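Local coordinates for protein giardin subunit alpha-1 (Giardia intestinalis, PDB 4EVF) that binds calcium and, in a calcium-dependent way, phospholipids including phosphatidylserine, and takes part in the parasite's attachment to the intestinal mucosa and in its cytoskeletal remodelling, at residues Met227-Ala231 with Cys259-Ala265; Ala232-Asn236 with Ala265-Tyr269; Met272-Glu277 with Leu288-Val294. One frame throughout, in Å; residues are numbered along the deposited sequence.

Contact 1: Met227-Ala231 with Cys259-Ala265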
# COMPACT_ATOMS: atom_id res chain seq x y z
N MET A 227 7.54 3.73 -3.37
CA MET A 227 6.48 3.17 -2.55
C MET A 227 6.35 3.87 -1.19
O MET A 227 5.24 4.00 -0.67
CB MET A 227 6.68 1.67 -2.38
CG MET A 227 6.39 0.86 -3.63
SD MET A 227 4.64 0.90 -4.08
CE MET A 227 4.75 0.60 -5.84
N HIS A 228 7.47 4.30 -0.61
CA HIS A 228 7.45 4.99 0.69
C HIS A 228 6.84 6.38 0.57
O HIS A 228 6.30 6.91 1.55
CB HIS A 228 8.86 5.10 1.30
CG HIS A 228 9.78 6.03 0.57
ND1 HIS A 228 10.29 5.75 -0.68
CD2 HIS A 228 10.29 7.24 0.92
CE1 HIS A 228 11.07 6.74 -1.07
NE2 HIS A 228 11.09 7.66 -0.12
N ARG A 229 6.92 6.97 -0.62
CA ARG A 229 6.32 8.27 -0.88
C ARG A 229 4.81 8.15 -1.10
O ARG A 229 4.06 9.05 -0.74
CB ARG A 229 7.00 8.97 -2.06
CG ARG A 229 8.46 9.31 -1.77
CD ARG A 229 9.13 10.01 -2.92
NE ARG A 229 8.74 11.41 -3.01
CZ ARG A 229 9.39 12.32 -3.73
NH1 ARG A 229 10.46 11.97 -4.43
NH2 ARG A 229 8.97 13.58 -3.76
N LEU A 230 4.36 7.06 -1.72
CA LEU A 230 2.93 6.80 -1.80
C LEU A 230 2.40 6.48 -0.40
O LEU A 230 1.32 6.96 -0.01
CB LEU A 230 2.61 5.67 -2.79
CG LEU A 230 1.12 5.36 -2.92
CD1 LEU A 230 0.32 6.61 -3.35
CD2 LEU A 230 0.84 4.21 -3.87
N ALA A 231 3.15 5.67 0.35
CA ALA A 231 2.80 5.38 1.74
C ALA A 231 2.60 6.66 2.56
O ALA A 231 1.61 6.79 3.28
CB ALA A 231 3.88 4.50 2.38
N CYS A 259 7.99 0.14 3.53
CA CYS A 259 7.73 1.57 3.37
C CYS A 259 8.22 2.40 4.54
O CYS A 259 7.76 3.52 4.74
CB CYS A 259 6.22 1.82 3.22
SG CYS A 259 5.43 1.07 1.77
N LEU A 260 9.14 1.86 5.33
CA LEU A 260 9.50 2.56 6.56
C LEU A 260 10.13 3.94 6.35
O LEU A 260 10.26 4.72 7.30
CB LEU A 260 10.36 1.67 7.47
CG LEU A 260 9.57 0.56 8.17
CD1 LEU A 260 10.50 -0.42 8.86
CD2 LEU A 260 8.55 1.15 9.17
N GLY A 261 10.52 4.25 5.12
CA GLY A 261 11.01 5.58 4.78
C GLY A 261 9.88 6.61 4.71
O GLY A 261 10.10 7.79 4.46
N ALA A 262 8.66 6.15 4.95
CA ALA A 262 7.49 7.01 4.89
C ALA A 262 7.64 8.21 5.84
O ALA A 262 7.29 9.34 5.49
CB ALA A 262 6.24 6.22 5.19
N LYS A 263 8.18 7.97 7.04
CA LYS A 263 8.26 9.05 8.02
C LYS A 263 9.09 10.26 7.55
O LYS A 263 8.80 11.40 7.91
CB LYS A 263 8.76 8.53 9.38
CG LYS A 263 10.05 7.77 9.32
CD LYS A 263 10.38 7.16 10.67
CE LYS A 263 11.44 6.06 10.52
NZ LYS A 263 11.88 5.53 11.84
N HIS A 264 10.10 10.00 6.72
CA HIS A 264 10.96 11.06 6.21
C HIS A 264 10.28 11.79 5.06
O HIS A 264 10.34 13.02 4.97
CB HIS A 264 12.31 10.48 5.79
CG HIS A 264 13.01 9.74 6.89
ND1 HIS A 264 13.63 10.37 7.94
CD2 HIS A 264 13.15 8.41 7.11
CE1 HIS A 264 14.13 9.47 8.77
NE2 HIS A 264 13.87 8.27 8.28
N ALA A 265 9.63 11.03 4.20
CA ALA A 265 8.90 11.61 3.08
C ALA A 265 7.65 12.32 3.58
O ALA A 265 7.06 13.14 2.87
CB ALA A 265 8.52 10.53 2.08
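This is a close-packed contact with no hydrogen bond between the segments, made where the first turn of helix 227-240 meets the turn that leads into the short helix 262-265. The close backbone approach supports that reading: the CA atoms of His228 and Cys259 are 4.4 Å apart, and the CA atom of Ala262 lies 3.5 Å from the O atom of His228, with 142° at the hydrogen, a CA-H...O contact. Small side chains line the closest approach. Ala231 CB touches Cys259 CB at 3.7 Å and Ala262 CB at 4.1 Å, while Cys259 SG sits 3.8 Å from Met227 O. By their order in the fourth annexin repeat, the two segments belong to the first helix and to the third, here very short, of the five-helix annexin unit. Trp292 of the last helix of that unit covers Cys259 and Ala262, and Leu230, turned the other way, packs on helix 211-225. The second segment starts as a type I turn, closed by Ala262 N to Cys259 O at 2.8 Å; helix 262-265 begins at its last residue, Ala262. His228, with 74 Å² covered, lies against this corner: its ring edge faces Gly261 O (CD2 to O, 3.6 Å), and CD2 is 3.9 Å from Ala265 CB. An ideal CB built on Gly261 would lie 3.4 Å from His228 CD2, a tight fit. Farther along the helix, the aliphatic CG of Arg229 reaches Ala265 CB at 4.0 Å, although its CA-to-CB bond points away.

Contact 2: Ala232-Asn236 with Ala265-Tyr269; sequences AYLIN and AYKIY
Tyr269, Tyr266 and Asn236 lose the most surface here (73, 68 and 62 Å²), and the contact can be built from them. Segment 232-236 is regular helix, with Asn236 N bonded to Ala232 O at 3.0 Å. Segment 265-269 starts on Ala265, the last residue of helix 262-265, and continues into the following loop: residues 266-268 keep helical phi/psi without the regular bonds, and Tyr269 N returns to Tyr266 O at 2.7 Å. The CA-to-CB bond of Tyr269 points toward the helix, while that of Tyr266 points sideways and its ring end comes nearer. The register places the CA of Ala232 5.0 Å from that of Tyr266, and the CA of Asn236 7.1 Å from that of Tyr269. Tyr266 (chi1 t, chi2 90°) runs along the helix, the edge of its ring at Ala232 O (CD1 to O, 3.6 Å), and its CE1 meets Ile235 CG2 at 4.1 Å. Its hydroxyl accepts a nearly straight hydrogen bond from Asn236 (ND2 to OH, 3.0 Å, 174°) and is also hydrogen-bonded to Asp275 of helix 272-279. Within the fourth annexin repeat this joins the first helix to the connection between the third and fourth helices. Asn236 (chi1 t) serves both rings: its CB lies over a face of Tyr269, 4.2 Å from the centroid and 19° off the normal, a CH-pi contact. Tyr269 (chi1 m) crosses the helix obliquely, its OH end toward the N-terminal side, CE1 4.1 Å from Ala232 CB and OH 3.6 Å from Tyr233 CB. Ala232 CB fits between these groups, 4.1 Å from Ala265 CB.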
# COMPACT_ATOMS: atom_id res chain seq x y z
N ALA A 232 3.55 7.59 2.47
CA ALA A 232 3.44 8.86 3.19
C ALA A 232 2.11 9.55 2.88
O ALA A 232 1.39 9.99 3.79
CB ALA A 232 4.58 9.77 2.82
N TYR A 233 1.81 9.66 1.59
CA TYR A 233 0.57 10.28 1.10
C TYR A 233 -0.70 9.58 1.58
O TYR A 233 -1.68 10.21 2.01
CB TYR A 233 0.60 10.32 -0.43
CG TYR A 233 -0.71 10.80 -1.04
CD1 TYR A 233 -1.17 12.10 -0.82
CD2 TYR A 233 -1.49 9.95 -1.82
CE1 TYR A 233 -2.35 12.54 -1.37
CE2 TYR A 233 -2.69 10.39 -2.38
CZ TYR A 233 -3.11 11.69 -2.14
OH TYR A 233 -4.30 12.15 -2.68
N LEU A 234 -0.72 8.26 1.47
CA LEU A 234 -1.87 7.51 1.91
C LEU A 234 -1.99 7.53 3.44
O LEU A 234 -3.08 7.54 3.98
CB LEU A 234 -1.82 6.07 1.36
CG LEU A 234 -2.03 5.82 -0.15
CD1 LEU A 234 -1.83 4.37 -0.60
CD2 LEU A 234 -3.35 6.38 -0.66
N ILE A 235 -0.99 7.75 4.18
CA ILE A 235 -1.11 7.88 5.64
C ILE A 235 -1.65 9.24 6.01
O ILE A 235 -2.50 9.37 6.90
CB ILE A 235 0.24 7.64 6.34
CG1 ILE A 235 0.56 6.14 6.30
CG2 ILE A 235 0.22 8.14 7.78
CD1 ILE A 235 1.97 5.84 6.79
N ASN A 236 -1.19 10.26 5.30
CA ASN A 236 -1.72 11.60 5.49
C ASN A 236 -3.23 11.67 5.16
O ASN A 236 -4.01 12.27 5.91
CB ASN A 236 -0.90 12.60 4.67
CG ASN A 236 -1.35 14.03 4.87
OD1 ASN A 236 -1.97 14.62 3.98
ND2 ASN A 236 -1.03 14.60 6.04
N ALA A 265 9.63 11.03 4.20
CA ALA A 265 8.90 11.61 3.08
C ALA A 265 7.65 12.32 3.58
O ALA A 265 7.06 13.14 2.87
CB ALA A 265 8.52 10.53 2.08
N TYR A 266 7.24 12.00 4.80
CA TYR A 266 6.04 12.58 5.38
C TYR A 266 6.24 14.05 5.77
O TYR A 266 5.27 14.79 5.97
CB TYR A 266 5.59 11.78 6.61
CG TYR A 266 4.19 12.13 7.06
CD1 TYR A 266 3.09 11.45 6.55
CD2 TYR A 266 3.97 13.15 7.97
CE1 TYR A 266 1.81 11.77 6.94
CE2 TYR A 266 2.68 13.48 8.38
CZ TYR A 266 1.61 12.79 7.85
OH TYR A 266 0.33 13.09 8.24
N LYS A 267 7.49 14.47 5.86
CA LYS A 267 7.83 15.82 6.31
C LYS A 267 7.18 16.92 5.47
O LYS A 267 6.99 18.04 5.95
CB LYS A 267 9.34 16.02 6.37
CG LYS A 267 10.01 15.13 7.40
N ILE A 268 6.81 16.60 4.24
CA ILE A 268 6.11 17.56 3.40
C ILE A 268 4.68 17.82 3.91
O ILE A 268 4.06 18.82 3.57
CB ILE A 268 6.07 17.14 1.91
CG1 ILE A 268 5.26 15.87 1.73
CG2 ILE A 268 7.48 16.96 1.37
CD1 ILE A 268 5.23 15.36 0.32
N TYR A 269 4.16 16.91 4.73
CA TYR A 269 2.82 17.09 5.28
C TYR A 269 2.89 17.56 6.73
O TYR A 269 2.07 18.37 7.16
CB TYR A 269 2.01 15.79 5.19
CG TYR A 269 2.05 15.18 3.81
CD1 TYR A 269 2.75 14.01 3.58
CD2 TYR A 269 1.40 15.79 2.75
CE1 TYR A 269 2.80 13.45 2.32
CE2 TYR A 269 1.44 15.24 1.48
CZ TYR A 269 2.14 14.06 1.27
OH TYR A 269 2.19 13.50 0.01

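Contact 3: Met272-Glu277 with Leu288-Val294; sequences MGTDIE and LRTLWRV
Arg289 reaches forward to Val294, past the last turn of its own helix, and lays its guanidinium over the facing backbone. Its NE donates to Val294 O (2.8 Å, 159°), as does NH2 weakly (3.2 Å); one face of the group covers Gly273 O and Thr274 N. As a knob, the side chain (chi1 m, chi2 t, chi3 p) enters the hole formed by Gly273, Thr274, Ile276 and Glu277. The segments of helices 272-279 and 284-292, fourth and fifth of the annexin repeat, run nearly antiparallel, at 157°, axes 10.2 Å apart. A Schellman motif ends the second: Arg293 has positive phi, Val294 N bonds to Arg289 O (3.0 Å) and Arg293 N to Thr290 O (3.1 Å). This turns Val294 onto Gly273, CG2 to CA 3.6 Å; an ideal CB there would clash with Val294 O. One turn on from Met272, Ile276 CG2 meets Leu288 CB at 4.0 Å, and Met272 SD lies 5.2 Å from the five-membered ring centroid of Trp292, an oblique Met-aromatic contact. The Glu277 OE2 to Arg289 NH1 salt bridge is long (3.9 Å) and NH1 uncertainly placed, so the geometry points to close fit round Gly273 and apolar packing more than charge.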
# COMPACT_ATOMS: atom_id res chain seq x y z
N MET A 272 4.68 12.84 11.16
CA MET A 272 3.79 11.69 11.10
C MET A 272 3.36 11.21 12.48
O MET A 272 2.18 10.95 12.70
CB MET A 272 4.42 10.55 10.30
CG MET A 272 3.47 9.38 10.11
SD MET A 272 4.25 8.02 9.21
CE MET A 272 4.47 8.83 7.66
N GLY A 273 4.31 11.10 13.40
CA GLY A 273 4.00 10.72 14.76
C GLY A 273 2.95 11.60 15.41
O GLY A 273 1.96 11.10 15.99
N THR A 274 3.14 12.91 15.33
CA THR A 274 2.18 13.87 15.87
C THR A 274 0.80 13.74 15.24
O THR A 274 -0.22 13.77 15.94
CB THR A 274 2.69 15.31 15.70
OG1 THR A 274 3.86 15.49 16.50
CG2 THR A 274 1.62 16.33 16.12
N ASP A 275 0.76 13.60 13.91
CA ASP A 275 -0.51 13.47 13.19
C ASP A 275 -1.28 12.21 13.55
O ASP A 275 -2.51 12.24 13.70
CB ASP A 275 -0.30 13.56 11.68
CG ASP A 275 0.07 14.96 11.22
OD1 ASP A 275 0.03 15.88 12.07
OD2 ASP A 275 0.40 15.14 10.03
N ILE A 276 -0.58 11.08 13.66
CA ILE A 276 -1.24 9.85 14.05
C ILE A 276 -1.80 9.98 15.46
O ILE A 276 -2.89 9.50 15.77
CB ILE A 276 -0.29 8.65 14.00
CG1 ILE A 276 -0.01 8.28 12.54
CG2 ILE A 276 -0.90 7.47 14.75
CD1 ILE A 276 1.08 7.20 12.35
N GLU A 277 -1.03 10.66 16.30
CA GLU A 277 -1.41 10.89 17.68
C GLU A 277 -2.77 11.59 17.74
O GLU A 277 -3.68 11.19 18.48
CB GLU A 277 -0.35 11.76 18.36
CG GLU A 277 0.37 11.08 19.49
CD GLU A 277 -0.51 10.92 20.71
OE1 GLU A 277 -1.35 11.82 20.94
OE2 GLU A 277 -0.36 9.91 21.43
N LEU A 288 -0.03 2.11 15.80
CA LEU A 288 0.48 2.62 14.52
C LEU A 288 1.85 3.28 14.66
O LEU A 288 2.76 3.00 13.87
CB LEU A 288 -0.53 3.57 13.86
CG LEU A 288 -1.88 3.02 13.38
CD1 LEU A 288 -2.74 4.14 12.76
CD2 LEU A 288 -1.71 1.84 12.40
N ARG A 289 2.01 4.13 15.66
CA ARG A 289 3.28 4.79 15.88
C ARG A 289 4.42 3.77 16.14
O ARG A 289 5.50 3.98 15.74
CB ARG A 289 3.24 5.84 16.99
CG ARG A 289 2.51 7.13 16.67
CD ARG A 289 2.47 8.08 17.85
NE ARG A 289 3.66 8.89 17.85
CZ ARG A 289 3.89 9.92 18.64
NH1 ARG A 289 3.01 10.31 19.50
NH2 ARG A 289 5.01 10.57 18.52
N THR A 290 4.14 2.69 16.81
CA THR A 290 5.13 1.64 17.01
C THR A 290 5.54 1.03 15.66
O THR A 290 6.73 0.96 15.32
CB THR A 290 4.59 0.53 17.93
OG1 THR A 290 4.18 1.09 19.18
CG2 THR A 290 5.67 -0.52 18.18
N LEU A 291 4.54 0.60 14.89
CA LEU A 291 4.79 -0.07 13.62
C LEU A 291 5.50 0.81 12.60
O LEU A 291 6.32 0.32 11.82
CB LEU A 291 3.50 -0.64 13.03
CG LEU A 291 2.81 -1.73 13.87
CD1 LEU A 291 1.36 -1.94 13.44
CD2 LEU A 291 3.60 -3.05 13.79
N TRP A 292 5.22 2.12 12.61
CA TRP A 292 5.80 3.05 11.65
C TRP A 292 7.08 3.69 12.16
O TRP A 292 7.73 4.46 11.46
CB TRP A 292 4.78 4.10 11.20
CG TRP A 292 3.76 3.52 10.28
CD1 TRP A 292 2.48 3.14 10.59
CD2 TRP A 292 3.94 3.21 8.89
NE1 TRP A 292 1.86 2.62 9.48
CE2 TRP A 292 2.73 2.66 8.42
CE3 TRP A 292 5.01 3.36 8.00
CZ2 TRP A 292 2.56 2.26 7.10
CZ3 TRP A 292 4.83 2.96 6.68
CH2 TRP A 292 3.62 2.41 6.25
N ARG A 293 7.45 3.33 13.38
CA ARG A 293 8.69 3.78 14.01
C ARG A 293 8.74 5.30 14.18
O ARG A 293 9.74 5.94 13.87
CB ARG A 293 9.93 3.27 13.26
CG ARG A 293 10.14 1.78 13.42
CD ARG A 293 11.47 1.33 12.81
NE ARG A 293 11.52 -0.12 12.72
CZ ARG A 293 12.44 -0.79 12.03
NH1 ARG A 293 13.40 -0.14 11.38
NH2 ARG A 293 12.41 -2.12 12.00
N VAL A 294 7.66 5.84 14.70
CA VAL A 294 7.64 7.24 15.01
C VAL A 294 7.00 7.46 16.41
O VAL A 294 6.09 8.23 16.54
CB VAL A 294 6.96 8.09 13.92
CG1 VAL A 294 7.71 7.92 12.64
CG2 VAL A 294 5.57 7.70 13.68
O HOH W 1 3.74 13.60 19.28

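All three contacts lie in the fourth annexin repeat. Contacts 1 and 2 are neighbours, centres about 7 Å apart, sharing Ala265 and successive parts of helix 227-240; their segments alternate along the chain. Contact 3 opens only after both have closed, its centre about 12 Å from each, and joins helices 272-279 and 284-292. It meets contact 2 through Tyr266 OH and Asp275 OD2, 2.7 Å apart, and through Ile235 beside Met272 and Trp292. It meets contact 1 through Lys263 NZ and Arg293 O, 3.0 Å apart, and through Trp292 against Cys259. The contacts thus tie together the first, third, fourth and fifth helices; the second, 245-255, packs on Ile235, Leu288 and Trp292, completing the five-helix unit.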